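Local coordinates for uncharacterized conserved protein YndB, AHSA1/START domain (Micromonospora chersina, PDB 6V04) that is of uncharacterised function but is encoded in the dynemicin biosynthetic locus, has a START/Bet v1-like fold, and may act as a cyclase or aromatase, at residues Q39-L44 with V92-T97; A46-G51 with L77-S82; S161-R166 with R234-S239; R200-Q203 with A209-F212; V240-W245 with A264-A269. All coordinates share one frame; numbering follows the deposited sequence. Where two conformers were deposited one is given.

Interaction 1. Residues Q39-L44 with V92-T97; sequences QWFGHL and VGWTLT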
# COMPACT_ATOMS: atom_id res chain seq x y z
N GLN A 39 -17.45 -4.58 3.32
CA GLN A 39 -18.31 -3.50 2.87
C GLN A 39 -17.67 -2.13 3.02
O GLN A 39 -18.15 -1.17 2.41
CB GLN A 39 -19.64 -3.51 3.62
CG GLN A 39 -20.37 -4.85 3.55
CD GLN A 39 -20.62 -5.30 2.15
OE1 GLN A 39 -20.28 -6.42 1.77
NE2 GLN A 39 -21.23 -4.43 1.35
N TRP A 40 -16.60 -1.99 3.83
CA TRP A 40 -15.96 -0.70 4.03
C TRP A 40 -14.45 -0.73 3.99
O TRP A 40 -13.84 0.30 3.66
CB TRP A 40 -16.42 -0.09 5.38
CG TRP A 40 -15.97 -0.88 6.57
CD1 TRP A 40 -16.61 -1.96 7.11
CD2 TRP A 40 -14.79 -0.68 7.35
NE1 TRP A 40 -15.90 -2.44 8.18
CE2 TRP A 40 -14.77 -1.68 8.35
CE3 TRP A 40 -13.74 0.24 7.31
CZ2 TRP A 40 -13.74 -1.77 9.30
CZ3 TRP A 40 -12.72 0.15 8.26
CH2 TRP A 40 -12.73 -0.86 9.22
N PHE A 41 -13.80 -1.85 4.30
CA PHE A 41 -12.35 -1.92 4.45
C PHE A 41 -11.70 -2.71 3.32
O PHE A 41 -10.98 -2.13 2.50
CB PHE A 41 -12.01 -2.53 5.82
CG PHE A 41 -10.53 -2.56 6.13
CD1 PHE A 41 -9.79 -1.40 6.16
CD2 PHE A 41 -9.90 -3.76 6.45
CE1 PHE A 41 -8.43 -1.43 6.48
CE2 PHE A 41 -8.55 -3.80 6.76
CZ PHE A 41 -7.81 -2.64 6.76
N GLY A 42 -11.92 -4.01 3.27
CA GLY A 42 -11.26 -4.86 2.30
C GLY A 42 -11.69 -6.28 2.52
O GLY A 42 -12.47 -6.58 3.42
N HIS A 43 -11.15 -7.17 1.70
CA HIS A 43 -11.52 -8.58 1.72
C HIS A 43 -10.53 -9.37 2.57
O HIS A 43 -9.35 -9.48 2.20
CB HIS A 43 -11.56 -9.14 0.30
CG HIS A 43 -11.80 -10.62 0.27
ND1 HIS A 43 -13.06 -11.17 0.34
CD2 HIS A 43 -10.93 -11.66 0.22
CE1 HIS A 43 -12.96 -12.49 0.32
NE2 HIS A 43 -11.68 -12.81 0.25
N LEU A 44 -11.01 -9.93 3.67
CA LEU A 44 -10.20 -10.79 4.53
C LEU A 44 -10.22 -12.22 4.02
O LEU A 44 -11.29 -12.77 3.74
CB LEU A 44 -10.74 -10.78 5.96
CG LEU A 44 -10.51 -9.52 6.78
CD1 LEU A 44 -11.33 -9.54 8.07
CD2 LEU A 44 -9.04 -9.41 7.09
N VAL A 92 -0.37 -2.71 14.75
CA VAL A 92 -1.66 -2.05 14.55
C VAL A 92 -2.59 -2.44 15.69
O VAL A 92 -2.63 -3.61 16.10
CB VAL A 92 -2.27 -2.38 13.17
CG1 VAL A 92 -3.57 -1.62 12.95
CG2 VAL A 92 -1.27 -2.05 12.05
N GLY A 93 -3.33 -1.47 16.20
CA GLY A 93 -4.36 -1.75 17.19
C GLY A 93 -5.66 -1.07 16.84
O GLY A 93 -5.66 0.10 16.43
N TRP A 94 -6.78 -1.79 16.93
CA TRP A 94 -8.12 -1.23 16.79
C TRP A 94 -8.82 -1.43 18.12
O TRP A 94 -9.06 -2.57 18.52
CB TRP A 94 -8.91 -1.92 15.67
CG TRP A 94 -8.42 -1.72 14.28
CD1 TRP A 94 -7.38 -0.94 13.86
CD2 TRP A 94 -8.98 -2.33 13.11
NE1 TRP A 94 -7.26 -1.03 12.48
CE2 TRP A 94 -8.23 -1.88 12.01
CE3 TRP A 94 -10.04 -3.22 12.89
CZ2 TRP A 94 -8.50 -2.29 10.71
CZ3 TRP A 94 -10.31 -3.61 11.59
CH2 TRP A 94 -9.55 -3.15 10.52
N THR A 95 -9.11 -0.34 18.82
CA THR A 95 -9.63 -0.40 20.18
C THR A 95 -10.96 0.33 20.26
O THR A 95 -11.07 1.48 19.80
CB THR A 95 -8.63 0.19 21.17
OG1 THR A 95 -7.35 -0.43 20.97
CG2 THR A 95 -9.09 0.00 22.62
N LEU A 96 -11.97 -0.32 20.83
CA LEU A 96 -13.30 0.24 20.97
C LEU A 96 -13.52 0.69 22.40
O LEU A 96 -13.26 -0.06 23.35
CB LEU A 96 -14.38 -0.77 20.62
CG LEU A 96 -14.40 -1.24 19.17
CD1 LEU A 96 -15.62 -2.10 18.95
CD2 LEU A 96 -14.37 -0.06 18.21
N THR A 97 -14.06 1.90 22.55
CA THR A 97 -14.51 2.39 23.84
C THR A 97 -15.95 2.86 23.70
O THR A 97 -16.26 3.66 22.81
CB THR A 97 -13.61 3.52 24.35
OG1 THR A 97 -13.62 4.62 23.44
CG2 THR A 97 -12.18 3.02 24.49

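Interaction 2. Residues A46-G51 with L77-S82; sequences APMTTG and LLFRWS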
# COMPACT_ATOMS: atom_id res chain seq x y z
N ALA A 46 -9.57 -14.70 5.90
CA ALA A 46 -10.08 -15.43 7.05
C ALA A 46 -10.31 -14.41 8.15
O ALA A 46 -9.63 -13.37 8.16
CB ALA A 46 -9.09 -16.50 7.51
N PRO A 47 -11.25 -14.64 9.06
CA PRO A 47 -11.40 -13.71 10.18
C PRO A 47 -10.13 -13.65 11.01
O PRO A 47 -9.37 -14.62 11.09
CB PRO A 47 -12.57 -14.29 10.98
CG PRO A 47 -12.62 -15.72 10.60
CD PRO A 47 -12.13 -15.81 9.19
N MET A 48 -9.90 -12.50 11.62
CA MET A 48 -8.79 -12.37 12.55
C MET A 48 -9.00 -13.28 13.76
O MET A 48 -10.06 -13.26 14.39
CB MET A 48 -8.66 -10.92 12.98
CG MET A 48 -8.23 -9.99 11.87
SD MET A 48 -7.84 -8.37 12.52
CE MET A 48 -7.21 -7.54 11.07
N THR A 49 -7.98 -14.08 14.07
CA THR A 49 -8.02 -15.07 15.14
C THR A 49 -6.71 -15.00 15.91
O THR A 49 -5.64 -14.89 15.31
CB THR A 49 -8.23 -16.48 14.58
OG1 THR A 49 -9.50 -16.55 13.92
CG2 THR A 49 -8.16 -17.53 15.68
N THR A 50 -6.79 -15.06 17.24
CA THR A 50 -5.60 -14.97 18.07
C THR A 50 -4.54 -15.97 17.61
O THR A 50 -4.80 -17.18 17.53
CB THR A 50 -5.95 -15.22 19.54
OG1 THR A 50 -6.79 -14.17 20.02
CG2 THR A 50 -4.68 -15.27 20.40
N GLY A 51 -3.34 -15.47 17.34
CA GLY A 51 -2.21 -16.31 17.02
C GLY A 51 -2.18 -16.85 15.60
O GLY A 51 -1.35 -17.70 15.30
N LEU A 77 -8.65 -5.36 18.70
CA LEU A 77 -7.87 -6.22 17.83
C LEU A 77 -6.45 -5.71 17.83
O LEU A 77 -6.22 -4.53 17.59
CB LEU A 77 -8.42 -6.20 16.40
CG LEU A 77 -9.86 -6.69 16.22
CD1 LEU A 77 -10.41 -6.18 14.90
CD2 LEU A 77 -9.88 -8.20 16.26
N LEU A 78 -5.49 -6.60 18.09
CA LEU A 78 -4.07 -6.26 18.04
C LEU A 78 -3.41 -7.19 17.04
O LEU A 78 -3.47 -8.42 17.19
CB LEU A 78 -3.42 -6.40 19.41
CG LEU A 78 -4.11 -5.57 20.48
CD1 LEU A 78 -3.49 -5.85 21.83
CD2 LEU A 78 -4.01 -4.11 20.15
N PHE A 79 -2.73 -6.61 16.05
CA PHE A 79 -2.12 -7.39 14.99
C PHE A 79 -0.94 -6.65 14.39
O PHE A 79 -0.73 -5.46 14.64
CB PHE A 79 -3.16 -7.75 13.91
CG PHE A 79 -3.91 -6.57 13.33
CD1 PHE A 79 -5.07 -6.11 13.93
CD2 PHE A 79 -3.49 -5.97 12.16
CE1 PHE A 79 -5.77 -5.04 13.39
CE2 PHE A 79 -4.19 -4.89 11.63
CZ PHE A 79 -5.32 -4.43 12.24
N ARG A 80 -0.15 -7.40 13.63
CA ARG A 80 0.99 -6.88 12.90
C ARG A 80 0.76 -7.11 11.42
O ARG A 80 0.14 -8.11 11.03
CB ARG A 80 2.27 -7.58 13.36
CG ARG A 80 2.66 -7.21 14.78
CD ARG A 80 3.65 -8.20 15.34
NE ARG A 80 3.03 -9.48 15.67
CZ ARG A 80 3.28 -10.63 15.06
NH1 ARG A 80 4.16 -10.71 14.06
NH2 ARG A 80 2.65 -11.73 15.47
N TRP A 81 1.22 -6.20 10.58
CA TRP A 81 1.04 -6.45 9.16
C TRP A 81 2.17 -5.86 8.33
O TRP A 81 2.97 -5.05 8.80
CB TRP A 81 -0.34 -5.97 8.70
CG TRP A 81 -0.63 -4.49 8.58
CD1 TRP A 81 0.23 -3.45 8.67
CD2 TRP A 81 -1.91 -3.93 8.31
NE1 TRP A 81 -0.44 -2.26 8.49
CE2 TRP A 81 -1.76 -2.54 8.25
CE3 TRP A 81 -3.18 -4.49 8.10
CZ2 TRP A 81 -2.84 -1.68 8.00
CZ3 TRP A 81 -4.25 -3.63 7.85
CH2 TRP A 81 -4.07 -2.25 7.79
N SER A 82 2.22 -6.31 7.07
CA SER A 82 3.28 -5.98 6.12
C SER A 82 2.62 -5.63 4.79
O SER A 82 1.98 -6.49 4.18
CB SER A 82 4.24 -7.15 5.95
OG SER A 82 5.15 -6.93 4.88

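Interaction 3. Residues S161-R166 with R234-S239; sequences SWHPLR and RGRTLS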
# COMPACT_ATOMS: atom_id res chain seq x y z
N SER A 161 26.62 -3.19 0.78
CA SER A 161 27.37 -2.63 -0.34
C SER A 161 26.51 -2.43 -1.59
O SER A 161 26.77 -1.51 -2.37
CB SER A 161 28.56 -3.53 -0.68
OG SER A 161 28.12 -4.81 -1.09
N TRP A 162 25.52 -3.29 -1.83
CA TRP A 162 24.65 -3.11 -2.99
C TRP A 162 23.62 -2.04 -2.67
O TRP A 162 23.00 -2.06 -1.60
CB TRP A 162 23.93 -4.42 -3.35
CG TRP A 162 23.07 -4.36 -4.61
CD1 TRP A 162 23.48 -4.60 -5.89
CD2 TRP A 162 21.67 -4.06 -4.68
NE1 TRP A 162 22.42 -4.47 -6.76
CE2 TRP A 162 21.30 -4.14 -6.05
CE3 TRP A 162 20.69 -3.75 -3.74
CZ2 TRP A 162 19.99 -3.90 -6.48
CZ3 TRP A 162 19.39 -3.51 -4.18
CH2 TRP A 162 19.06 -3.59 -5.54
N HIS A 163 23.43 -1.11 -3.61
CA HIS A 163 22.40 -0.09 -3.49
C HIS A 163 21.55 -0.10 -4.75
O HIS A 163 22.09 -0.26 -5.86
CB HIS A 163 23.06 1.30 -3.29
CG HIS A 163 22.11 2.36 -2.83
ND1 HIS A 163 21.11 2.86 -3.64
CD2 HIS A 163 22.03 3.05 -1.67
CE1 HIS A 163 20.43 3.78 -2.97
NE2 HIS A 163 20.98 3.92 -1.78
N PRO A 164 20.23 0.07 -4.63
CA PRO A 164 19.34 -0.08 -5.80
C PRO A 164 19.40 1.08 -6.80
O PRO A 164 18.90 0.92 -7.92
CB PRO A 164 17.94 -0.19 -5.18
CG PRO A 164 18.09 0.54 -3.86
CD PRO A 164 19.44 0.16 -3.38
N LEU A 165 19.94 2.24 -6.42
CA LEU A 165 19.85 3.42 -7.26
C LEU A 165 21.21 3.79 -7.84
O LEU A 165 21.77 4.86 -7.57
CB LEU A 165 19.23 4.60 -6.49
CG LEU A 165 17.80 4.34 -6.02
CD1 LEU A 165 17.21 5.58 -5.36
CD2 LEU A 165 16.92 3.88 -7.20
N ARG A 166 21.75 2.89 -8.66
CA ARG A 166 22.98 3.10 -9.40
C ARG A 166 22.74 2.71 -10.84
O ARG A 166 21.97 1.78 -11.12
CB ARG A 166 24.12 2.26 -8.85
CG ARG A 166 24.48 2.56 -7.39
CD ARG A 166 25.42 1.50 -6.88
NE ARG A 166 25.85 1.75 -5.50
CZ ARG A 166 26.30 0.81 -4.68
NH1 ARG A 166 26.39 -0.44 -5.10
NH2 ARG A 166 26.65 1.13 -3.44
N ARG A 234 17.74 1.17 10.93
CA ARG A 234 17.05 -0.09 10.67
C ARG A 234 17.41 -0.69 9.32
O ARG A 234 17.04 -1.84 9.06
CB ARG A 234 15.54 0.12 10.72
CG ARG A 234 14.95 0.84 9.49
CD ARG A 234 13.47 1.09 9.65
NE ARG A 234 12.86 1.61 8.42
CZ ARG A 234 11.55 1.76 8.24
NH1 ARG A 234 10.69 1.44 9.20
NH2 ARG A 234 11.09 2.22 7.08
N GLY A 235 18.08 0.07 8.46
CA GLY A 235 18.27 -0.26 7.06
C GLY A 235 17.86 0.89 6.17
O GLY A 235 17.39 1.93 6.62
N ARG A 236 18.05 0.69 4.86
CA ARG A 236 17.70 1.69 3.86
C ARG A 236 16.30 1.40 3.37
O ARG A 236 16.02 0.28 2.92
CB ARG A 236 18.67 1.67 2.67
CG ARG A 236 19.96 2.42 2.91
CD ARG A 236 20.74 2.61 1.62
NE ARG A 236 21.63 1.48 1.35
CZ ARG A 236 22.83 1.34 1.90
NH1 ARG A 236 23.28 2.23 2.77
NH2 ARG A 236 23.57 0.28 1.60
N THR A 237 15.42 2.38 3.44
CA THR A 237 14.06 2.19 2.96
C THR A 237 13.99 2.57 1.49
O THR A 237 14.23 3.72 1.13
CB THR A 237 13.05 3.00 3.77
OG1 THR A 237 13.09 2.59 5.13
CG2 THR A 237 11.64 2.78 3.23
N LEU A 238 13.70 1.58 0.65
CA LEU A 238 13.48 1.79 -0.77
C LEU A 238 11.98 1.96 -0.99
O LEU A 238 11.21 1.06 -0.65
CB LEU A 238 14.01 0.59 -1.54
CG LEU A 238 13.64 0.55 -3.02
CD1 LEU A 238 14.27 1.70 -3.75
CD2 LEU A 238 14.07 -0.79 -3.63
N SER A 239 11.58 3.10 -1.52
CA SER A 239 10.17 3.41 -1.72
C SER A 239 9.91 3.77 -3.17
O SER A 239 10.76 4.33 -3.87
CB SER A 239 9.71 4.55 -0.81
OG SER A 239 10.32 5.78 -1.16

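Interaction 4. Residues R200-Q203 with A209-F212; sequences RDWQ and ALTF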
# COMPACT_ATOMS: atom_id res chain seq x y z
N ARG A 200 10.27 7.27 -20.50
CA ARG A 200 10.78 8.58 -20.89
C ARG A 200 11.33 9.31 -19.67
O ARG A 200 10.97 9.03 -18.53
CB ARG A 200 9.69 9.47 -21.52
CG ARG A 200 8.98 8.88 -22.73
CD ARG A 200 9.88 8.79 -23.96
NE ARG A 200 9.13 9.09 -25.18
CZ ARG A 200 9.45 8.66 -26.40
NH1 ARG A 200 10.50 7.87 -26.58
NH2 ARG A 200 8.70 9.00 -27.44
N ASP A 201 12.16 10.31 -19.95
CA ASP A 201 12.62 11.27 -18.93
C ASP A 201 13.31 10.58 -17.76
O ASP A 201 13.14 10.96 -16.60
CB ASP A 201 11.45 12.12 -18.44
CG ASP A 201 10.84 12.96 -19.55
OD1 ASP A 201 11.59 13.41 -20.44
OD2 ASP A 201 9.61 13.17 -19.54
N TRP A 202 14.14 9.58 -18.06
CA TRP A 202 14.93 8.92 -17.02
C TRP A 202 15.89 9.91 -16.37
O TRP A 202 16.70 10.54 -17.07
CB TRP A 202 15.70 7.76 -17.64
CG TRP A 202 16.63 7.01 -16.73
CD1 TRP A 202 17.95 7.28 -16.49
CD2 TRP A 202 16.32 5.83 -15.97
NE1 TRP A 202 18.47 6.36 -15.61
CE2 TRP A 202 17.50 5.46 -15.27
CE3 TRP A 202 15.17 5.07 -15.79
CZ2 TRP A 202 17.55 4.35 -14.45
CZ3 TRP A 202 15.22 3.97 -14.97
CH2 TRP A 202 16.39 3.62 -14.30
N GLN A 203 15.81 10.06 -15.05
CA GLN A 203 16.71 10.93 -14.29
C GLN A 203 17.12 10.20 -13.02
O GLN A 203 16.31 10.03 -12.10
CB GLN A 203 16.04 12.27 -13.95
CG GLN A 203 15.65 13.11 -15.16
CD GLN A 203 16.84 13.56 -15.99
OE1 GLN A 203 17.96 13.66 -15.50
NE2 GLN A 203 16.59 13.83 -17.27
N ALA A 209 17.72 9.19 -5.60
CA ALA A 209 16.38 9.27 -6.15
C ALA A 209 16.42 8.98 -7.64
O ALA A 209 17.42 9.24 -8.31
CB ALA A 209 15.74 10.64 -5.89
N LEU A 210 15.31 8.45 -8.14
CA LEU A 210 15.15 8.11 -9.55
C LEU A 210 13.76 8.53 -9.97
O LEU A 210 12.79 8.19 -9.29
CB LEU A 210 15.34 6.60 -9.77
CG LEU A 210 14.86 6.02 -11.09
CD1 LEU A 210 15.66 6.59 -12.25
CD2 LEU A 210 14.96 4.51 -11.05
N THR A 211 13.65 9.28 -11.06
CA THR A 211 12.34 9.61 -11.61
C THR A 211 12.31 9.23 -13.08
O THR A 211 13.33 9.27 -13.78
CB THR A 211 11.98 11.09 -11.43
OG1 THR A 211 12.92 11.93 -12.09
CG2 THR A 211 11.96 11.45 -9.96
N PHE A 212 11.13 8.84 -13.53
CA PHE A 212 10.91 8.61 -14.95
C PHE A 212 9.41 8.58 -15.19
O PHE A 212 8.61 8.52 -14.26
CB PHE A 212 11.59 7.32 -15.46
CG PHE A 212 11.18 6.07 -14.73
CD1 PHE A 212 10.10 5.32 -15.16
CD2 PHE A 212 11.90 5.61 -13.63
CE1 PHE A 212 9.73 4.17 -14.49
CE2 PHE A 212 11.53 4.47 -12.96
CZ PHE A 212 10.45 3.73 -13.39
O HOH W 1 12.11 12.36 -14.63
O HOH W 2 16.42 12.14 -9.97

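Interaction 5. Residues V240-W245 with A264-A269; sequences VSHQGW and ATWTAA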
# COMPACT_ATOMS: atom_id res chain seq x y z
N VAL A 240 8.71 3.44 -3.63
CA VAL A 240 8.26 3.77 -4.97
C VAL A 240 6.91 4.46 -4.88
O VAL A 240 6.09 4.14 -4.01
CB VAL A 240 8.16 2.53 -5.89
CG1 VAL A 240 7.21 1.49 -5.32
CG2 VAL A 240 7.71 2.97 -7.29
N SER A 241 6.70 5.43 -5.76
CA SER A 241 5.40 6.04 -6.00
C SER A 241 5.19 6.08 -7.50
O SER A 241 6.07 6.54 -8.24
CB SER A 241 5.34 7.45 -5.44
OG SER A 241 4.12 8.10 -5.77
N HIS A 242 4.03 5.61 -7.97
CA HIS A 242 3.73 5.63 -9.40
C HIS A 242 2.32 6.18 -9.55
O HIS A 242 1.35 5.54 -9.14
CB HIS A 242 3.88 4.23 -9.98
CG HIS A 242 3.97 4.21 -11.47
ND1 HIS A 242 4.37 3.09 -12.17
CD2 HIS A 242 3.71 5.16 -12.39
CE1 HIS A 242 4.34 3.35 -13.46
NE2 HIS A 242 3.94 4.60 -13.62
N GLN A 243 2.22 7.38 -10.13
CA GLN A 243 0.99 8.16 -10.15
C GLN A 243 0.51 8.40 -11.58
O GLN A 243 1.27 8.30 -12.54
CB GLN A 243 1.20 9.52 -9.47
CG GLN A 243 1.52 9.42 -7.99
CD GLN A 243 1.74 10.78 -7.35
OE1 GLN A 243 2.17 11.72 -8.00
NE2 GLN A 243 1.46 10.88 -6.06
N GLY A 244 -0.76 8.79 -11.69
CA GLY A 244 -1.33 9.23 -12.95
C GLY A 244 -2.47 8.38 -13.48
O GLY A 244 -3.12 8.81 -14.45
N TRP A 245 -2.75 7.24 -12.87
CA TRP A 245 -3.67 6.25 -13.42
C TRP A 245 -5.07 6.82 -13.60
O TRP A 245 -5.78 6.48 -14.56
CB TRP A 245 -3.72 5.02 -12.50
CG TRP A 245 -2.34 4.55 -12.24
CD1 TRP A 245 -1.60 4.73 -11.11
CD2 TRP A 245 -1.49 3.90 -13.18
NE1 TRP A 245 -0.34 4.21 -11.28
CE2 TRP A 245 -0.25 3.68 -12.55
CE3 TRP A 245 -1.66 3.45 -14.50
CZ2 TRP A 245 0.82 3.07 -13.19
CZ3 TRP A 245 -0.60 2.83 -15.13
CH2 TRP A 245 0.61 2.63 -14.48
N ALA A 264 1.20 -5.01 -9.11
CA ALA A 264 1.81 -6.33 -8.98
C ALA A 264 3.25 -6.30 -9.47
O ALA A 264 4.12 -6.98 -8.92
CB ALA A 264 0.99 -7.35 -9.75
N THR A 265 3.51 -5.52 -10.52
CA THR A 265 4.87 -5.40 -11.04
C THR A 265 5.78 -4.75 -10.01
O THR A 265 6.91 -5.21 -9.78
CB THR A 265 4.85 -4.60 -12.34
OG1 THR A 265 4.14 -5.36 -13.32
CG2 THR A 265 6.25 -4.36 -12.87
N TRP A 266 5.32 -3.66 -9.38
CA TRP A 266 6.14 -3.00 -8.38
C TRP A 266 6.34 -3.88 -7.16
O TRP A 266 7.42 -3.88 -6.56
CB TRP A 266 5.53 -1.66 -7.99
CG TRP A 266 5.84 -0.59 -8.99
CD1 TRP A 266 4.97 0.02 -9.86
CD2 TRP A 266 7.14 -0.04 -9.28
NE1 TRP A 266 5.64 0.92 -10.63
CE2 TRP A 266 6.97 0.91 -10.30
CE3 TRP A 266 8.42 -0.25 -8.75
CZ2 TRP A 266 8.03 1.64 -10.82
CZ3 TRP A 266 9.47 0.49 -9.26
CH2 TRP A 266 9.27 1.43 -10.27
N THR A 267 5.32 -4.66 -6.78
CA THR A 267 5.49 -5.61 -5.68
C THR A 267 6.62 -6.58 -5.98
O THR A 267 7.48 -6.84 -5.13
CB THR A 267 4.17 -6.34 -5.43
OG1 THR A 267 3.15 -5.40 -5.07
CG2 THR A 267 4.32 -7.36 -4.32
N ALA A 268 6.66 -7.10 -7.21
CA ALA A 268 7.72 -8.02 -7.60
C ALA A 268 9.08 -7.33 -7.62
O ALA A 268 10.10 -7.93 -7.26
CB ALA A 268 7.40 -8.59 -8.98
N ALA A 269 9.11 -6.07 -8.06
CA ALA A 269 10.38 -5.35 -8.12
C ALA A 269 10.94 -5.11 -6.73
O ALA A 269 12.14 -5.28 -6.51
CB ALA A 269 10.19 -4.03 -8.86

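Interaction 1. Residues Q39-L44 with V92-T97
Trp94 reaches from strand 90-98 to Trp40 and Phe41, at the end of helix 34-40. The contact is wholly apolar, and all three rings are buried. No hydrogen bond crosses it, and the nearest backbones, at Phe41 and Trp94, keep their CA atoms 13.1 Å apart.

The aromatic pairing comes first. The far edge of the Trp94 indole points at one face of the Phe41 ring in a T-shaped (edge-to-face) stack. The Phe41 ring and the six-membered ring of Trp94 have centroids 5.3 Å apart and planes at 83°. Trp94 CH2 lies 3.9 Å from Phe41 CE2, toward the rim of the phenyl ring. Phe41 has its CG anti to the backbone N (chi1 -176°), which carries the ring out toward the strand. Phe129 of helix 116-139 makes a second edge-to-face pair with Phe41.

The other contact is plain apolar packing. Trp40 and Trp94 approach from opposite directions, and their CH2 atoms meet at 4.1 Å. The Trp40 indole also packs one face on CB of Phe41. Its NE1 bonds to Ala30 O of helix 24-32, which helps fix the ring's rotation.

A leucine in place of Phe41 would probably leave the Trp94 edge without its aromatic face and open a gap beside Phe129.

The positively polarised C-H edge of Trp94 meets the electron-rich face of Phe41. Helix end and sheet are thus joined by dispersion and weak ring electrostatics.

Interaction 2. Residues A46-G51 with L77-S82
A Met-aromatic contact fastens the loop between strands 43-44 and 53-57 to the antiparallel sheet of the first START/Bet v1-like half. Met48 supplies the sulfur from the loop. Phe79 supplies the ring from strand 76-83.

The methyl end of Met48 makes the closest approach. Its CE sits over the centre of one face of Phe79, 3.7 Å from the ring centroid and only 11° off the normal. This is a CH-pi contact. The sulfur stands more obliquely, with SD 4.3 Å from the same centroid and 30° off the normal. The Met48 chain is extended beyond CG, which lets the thioether span the distance from loop to strand. On the way, Met48 SD also touches Leu77 CD1 at 4.1 Å.

The Phe79 ring is held by more than the methionine. CE2 of Phe79 packs on one face of Trp81, and Trp94 makes an edge-to-face pair with Phe79. An alanine at Phe79 would probably leave the Met48 methyl group without its ring face and free the thioether to turn.

Met48 also packs on Val68 of the adjoining strand 63-72. The helix-grip fold of Bet v1-like domains wraps an antiparallel sheet round a long C-terminal helix, here helix 116-139, and this contact ties a loop to that sheet.

Interaction 3. Residues S161-R166 with R234-S239
His163 and Pro164 rest on Arg236 and Leu238, joining a loop to strand 236-243 in an antiparallel sheet whose strand order suggests a second START/Bet v1-like (helix-grip) domain. The loop follows strand 151-157, the edge strand next to 236-243.

The polar side chains meet without a hydrogen bond across the contact. The Arg236 chain bends at chi3 (-89°) and brings its NE to 3.4 Å from His163 CD2. The imidazole and guanidinium planes are 28° apart, and the meeting is oblique. His163 ND1 accepts a hydrogen bond, and the nearby Arg236 would probably also favour the neutral imidazole.

The apolar contact joins two buried residues. Pro164 CG and Leu238 CD1 are 4.0 Å apart, and the two side chains run alongside in opposite senses. Leu238 also packs on Leu270 and Ala273 of helix 252-277.

Hydrogen bonds within the loop hold its shape. Arg166 grips Ser161 O end-on with NH1 and NH2, at 3.0 Å and 2.9 Å. Glu207 forms a salt bridge with Arg166 NE. The His163 ring is also held at ND1: Leu165 N donates to His163 ND1 at 3.1 Å, in the imidazole plane and nearly straight at 166°.

Interaction 4. Residues R200-Q203 with A209-F212
Gln203 and Thr211 are joined by two backbone hydrogen bonds. Gln203 N donates to Thr211 O at 2.9 Å, and Thr211 N donates to Gln203 O at 3.0 Å. They form an antiparallel hydrogen-bonded pair. Leu210 CA adds a C-H...O contact to Gln203 O.

Away from the Gln203 and Thr211 side chains, Trp202 receives Leu210 on its indole face. Leu210 CD1 lies 3.5 Å from the centroid of the six-membered ring and 5° off its normal, a CH-pi contact. Phe212 runs beside Trp202, pointing the same way. Their planes are 22° apart, but the rings are so far displaced that there is little overlap; Trp202 CZ3 and Phe212 CD2 are 3.9 Å apart.

The two strands, 196-205 and 209-214, form a beta hairpin, and the short segments run at 172°. A water bridges Asp201 O, at 2.6 Å, and Thr211 OG1, at 2.7 Å. Another water gives a hydrogen to Gln203 O and a weak one to Ala209 O.

Farther out, Glu167 accepts a hydrogen bond from Trp202 NE1 and helps set the indole's rotation. Leu165 and Leu174 pack on Leu210, while Phe186 of strand 183-187 packs on Phe212.

Interaction 5. Residues V240-W245 with A264-A269
Strand segment 240-243 lies against helix segment 264-269, with the nearest CA atoms, of Val240 and Trp266, 7.9 Å apart. The strand is extended, and Val240 and His242 both point toward the helix, while Ser241 between them points away. Beyond the strand, Gly244 turns the chain with positive phi. On the other side the helix is regular, with Ala269 N bonded to Thr265 O.

Trp266 carries the whole helix side of the contact. Val240 CG2 sits over its six-membered ring, 3.4 Å from the centroid and 4° off the normal. This CH-pi contact is made by the methyl anti to the valine's backbone N. The polar edge of the same indole meets His242. Trp266 NE1 donates to His242 ND1 at 2.9 Å, with an N-H...N angle of 160°. The partner lies close to each ring's plane, yet the rings themselves stand at 85°.

ND1 therefore acts as an acceptor here. His242 NE2 is paired with Thr223 OG1, so both buried imidazole nitrogens have partners. Trp245 CZ2 lies over the centre of one His242 face, and Trp245 NE1 bonds to His242 O at 3.0 Å from above the carbonyl plane. The two ring bonds and the Trp245 face contact probably limit the imidazole's turning.

The whole contact joins the long C-terminal helix 252-277 to the sheet, as in the helix-grip arrangement of START/Bet v1-like domains. Phe262, one helical turn before Trp266, meets both His242 and Trp245. Cys225 of strand 223-230 packs on Val240 and Trp266, and Ile151 of the edge strand 151-157 packs on His242.

In the fold
The contacts form two groups, one in each antiparallel sheet. Interactions 1 and 2 have centres about 10 Å apart. Strands 76-83 and 90-98 are neighbours: Val92 N lies 2.8 Å from Phe79 O, a probable hydrogen bond. Interactions 3, 4 and 5 share the second sheet. Interaction 4 nests inside interaction 3, and Leu165 CD1 packs 3.7 Å from Ala209 N. Interactions 3 and 5 both use strand 236-243. Phe212 CZ touches Trp266 CH2 at 4.1 Å, linking 4 to 5. Interactions 1 and 5 have centres about 25 Å apart. The His242 side chain is about 11 Å from that of Gln149, seen to bind magnesium, though none is bound to this chain in the model.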